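Local coordinates for protein diguanylate cyclase DosC (Escherichia coli, PDB 4ZVA) that makes the second messenger cyclic di-GMP from GTP, an activity regulated by oxygen that its haem-bearing globin domain probably senses, at residues E6-V11 against A74-V79. Sequence-based numbering, arbitrary orientation.
Sequences EWTGLV and AQVDDV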
loop_
_atom_site.group_PDB
_atom_site.type_symbol
_atom_site.label_atom_id
_atom_site.label_comp_id
_atom_site.label_asym_id
_atom_site.label_seq_id
_atom_site.Cartn_x
_atom_site.Cartn_y
_atom_site.Cartn_z
ATOM N N GLU A 6 -5.871 -12.327 10.002
ATOM C CA GLU A 6 -6.056 -11.469 8.838
ATOM C C GLU A 6 -5.239 -11.979 7.654
ATOM O O GLU A 6 -5.742 -12.070 6.535
ATOM C CB GLU A 6 -5.663 -10.030 9.179
ATOM C CG GLU A 6 -5.627 -9.084 7.994
ATOM C CD GLU A 6 -6.996 -8.571 7.604
ATOM O OE1 GLU A 6 -7.074 -7.762 6.655
ATOM O OE2 GLU A 6 -7.991 -8.969 8.246
ATOM N N TRP A 7 -3.980 -12.317 7.910
ATOM C CA TRP A 7 -3.106 -12.842 6.865
ATOM C C TRP A 7 -3.631 -14.188 6.377
ATOM O O TRP A 7 -3.664 -14.452 5.174
ATOM C CB TRP A 7 -1.671 -12.961 7.378
ATOM C CG TRP A 7 -0.637 -12.916 6.293
ATOM C CD1 TRP A 7 -0.806 -13.250 4.980
ATOM C CD2 TRP A 7 0.712 -12.458 6.419
ATOM N NE1 TRP A 7 0.365 -13.056 4.288
ATOM C CE2 TRP A 7 1.312 -12.566 5.149
ATOM C CE3 TRP A 7 1.475 -11.976 7.486
ATOM C CZ2 TRP A 7 2.637 -12.212 4.918
ATOM C CZ3 TRP A 7 2.790 -11.623 7.255
ATOM C CH2 TRP A 7 3.358 -11.743 5.981
ATOM N N THR A 8 -4.053 -15.025 7.319
ATOM C CA THR A 8 -4.649 -16.319 7.005
ATOM C C THR A 8 -5.898 -16.159 6.150
ATOM O O THR A 8 -6.074 -16.864 5.155
ATOM C CB THR A 8 -5.019 -17.096 8.284
ATOM O OG1 THR A 8 -3.826 -17.432 9.001
ATOM C CG2 THR A 8 -5.777 -18.368 7.944
ATOM N N GLY A 9 -6.766 -15.238 6.553
ATOM C CA GLY A 9 -7.978 -14.948 5.811
ATOM C C GLY A 9 -7.687 -14.517 4.386
ATOM O O GLY A 9 -8.354 -14.958 3.453
ATOM N N LEU A 10 -6.686 -13.658 4.220
ATOM C CA LEU A 10 -6.297 -13.172 2.899
ATOM C C LEU A 10 -5.912 -14.314 1.961
ATOM O O LEU A 10 -6.336 -14.351 0.806
ATOM C CB LEU A 10 -5.138 -12.181 3.014
ATOM C CG LEU A 10 -4.578 -11.675 1.685
ATOM C CD1 LEU A 10 -5.630 -10.883 0.924
ATOM C CD2 LEU A 10 -3.332 -10.836 1.920
ATOM N N VAL A 11 -5.121 -15.252 2.470
ATOM C CA VAL A 11 -4.703 -16.409 1.687
ATOM C C VAL A 11 -5.897 -17.314 1.403
ATOM O O VAL A 11 -6.073 -17.802 0.286
ATOM C CB VAL A 11 -3.603 -17.213 2.411
ATOM C CG1 VAL A 11 -3.257 -18.481 1.636
ATOM C CG2 VAL A 11 -2.365 -16.351 2.624
ATOM N N ALA A 74 2.763 -17.041 -0.007
ATOM C CA ALA A 74 2.302 -17.408 1.331
ATOM C C ALA A 74 1.171 -18.430 1.338
ATOM O O ALA A 74 0.122 -18.221 0.730
ATOM C CB ALA A 74 1.861 -16.165 2.080
ATOM N N GLN A 75 1.397 -19.536 2.036
ATOM C CA GLN A 75 0.330 -20.474 2.351
ATOM C C GLN A 75 -0.154 -20.196 3.769
ATOM O O GLN A 75 0.527 -19.510 4.532
ATOM C CB GLN A 75 0.808 -21.917 2.202
ATOM C CG GLN A 75 1.374 -22.223 0.824
ATOM C CD GLN A 75 0.464 -21.755 -0.302
ATOM O OE1 GLN A 75 -0.687 -22.182 -0.405
ATOM N NE2 GLN A 75 0.980 -20.872 -1.151
ATOM N N VAL A 76 -1.321 -20.729 4.118
ATOM C CA VAL A 76 -1.895 -20.518 5.445
ATOM C C VAL A 76 -0.934 -20.930 6.558
ATOM O O VAL A 76 -0.783 -20.221 7.553
ATOM C CB VAL A 76 -3.219 -21.289 5.605
ATOM C CG1 VAL A 76 -3.730 -21.192 7.035
ATOM C CG2 VAL A 76 -4.258 -20.768 4.623
ATOM N N ASP A 77 -0.254 -22.055 6.366
ATOM C CA ASP A 77 0.646 -22.577 7.388
ATOM C C ASP A 77 1.971 -21.823 7.424
ATOM O O ASP A 77 2.792 -22.042 8.315
ATOM C CB ASP A 77 0.894 -24.071 7.161
ATOM C CG ASP A 77 -0.373 -24.899 7.287
ATOM O OD1 ASP A 77 -1.257 -24.519 8.085
ATOM O OD2 ASP A 77 -0.490 -25.928 6.588
ATOM N N ASP A 78 2.173 -20.930 6.459
ATOM C CA ASP A 78 3.390 -20.126 6.399
ATOM C C ASP A 78 3.253 -18.826 7.184
ATOM O O ASP A 78 4.254 -18.202 7.541
ATOM C CB ASP A 78 3.755 -19.805 4.947
ATOM C CG ASP A 78 4.154 -21.035 4.157
ATOM O OD1 ASP A 78 4.640 -22.012 4.768
ATOM O OD2 ASP A 78 3.982 -21.020 2.921
ATOM N N VAL A 79 2.007 -18.429 7.443
ATOM C CA VAL A 79 1.695 -17.130 8.039
ATOM C C VAL A 79 2.470 -16.869 9.324
ATOM O O VAL A 79 3.064 -15.804 9.496
ATOM C CB VAL A 79 0.184 -16.999 8.341
ATOM C CG1 VAL A 79 -0.099 -15.727 9.126
ATOM C CG2 VAL A 79 -0.621 -17.021 7.051
#
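Val79 CG1 (chi1 172°) and Trp7 CG (chi1 -155°) each stand anti to the backbone N of their own residue where these two side chains meet. The side chains run antiparallel alongside one another, and Val79 CG1 touches Trp7 CB at 3.6 Å and, less closely, Trp7 CG at 4.0 Å, where the indole begins. The other branch, Val79 CG2, lies against Thr8 and approaches Thr8 OG1 at 3.8 Å, a methyl-to-oxygen van der Waals contact; the hydroxyl has its hydrogen bond with Lys4 O, one turn back. An alanine in place of Val79 lacks CG1 and CG2 and would probably leave a gap against Trp7 CB and CG and thin the packing on Thr8.

One turn on, Val11 straddles a carbonyl: its CG1 is 3.5 Å and its CG2 3.6 Å from Ala74 O. Val11 CG1 also reaches Val76 CG2 at 3.9 Å, while Val76 CG1 packs on Thr8 CG2 at 3.6 Å, with the Val76 and Thr8 side chains roughly perpendicular. Ala74 CB lies 4.1 Å from Trp7 NE1, oblique to the ring. No hydrogen bond joins the segments; within the turn, Gln75 N donates to Asp78 OD2, and Asp78 OD1 pairs with Arg81.

This is apolar packing of the N-terminal helix 2-13 on the turn after helix 54-72 and the first residue of helix 79-96 in the globin domain. Trp7 also touches Leu82 and Ile83 of helix 79-96 and Ile141 of helix 125-147.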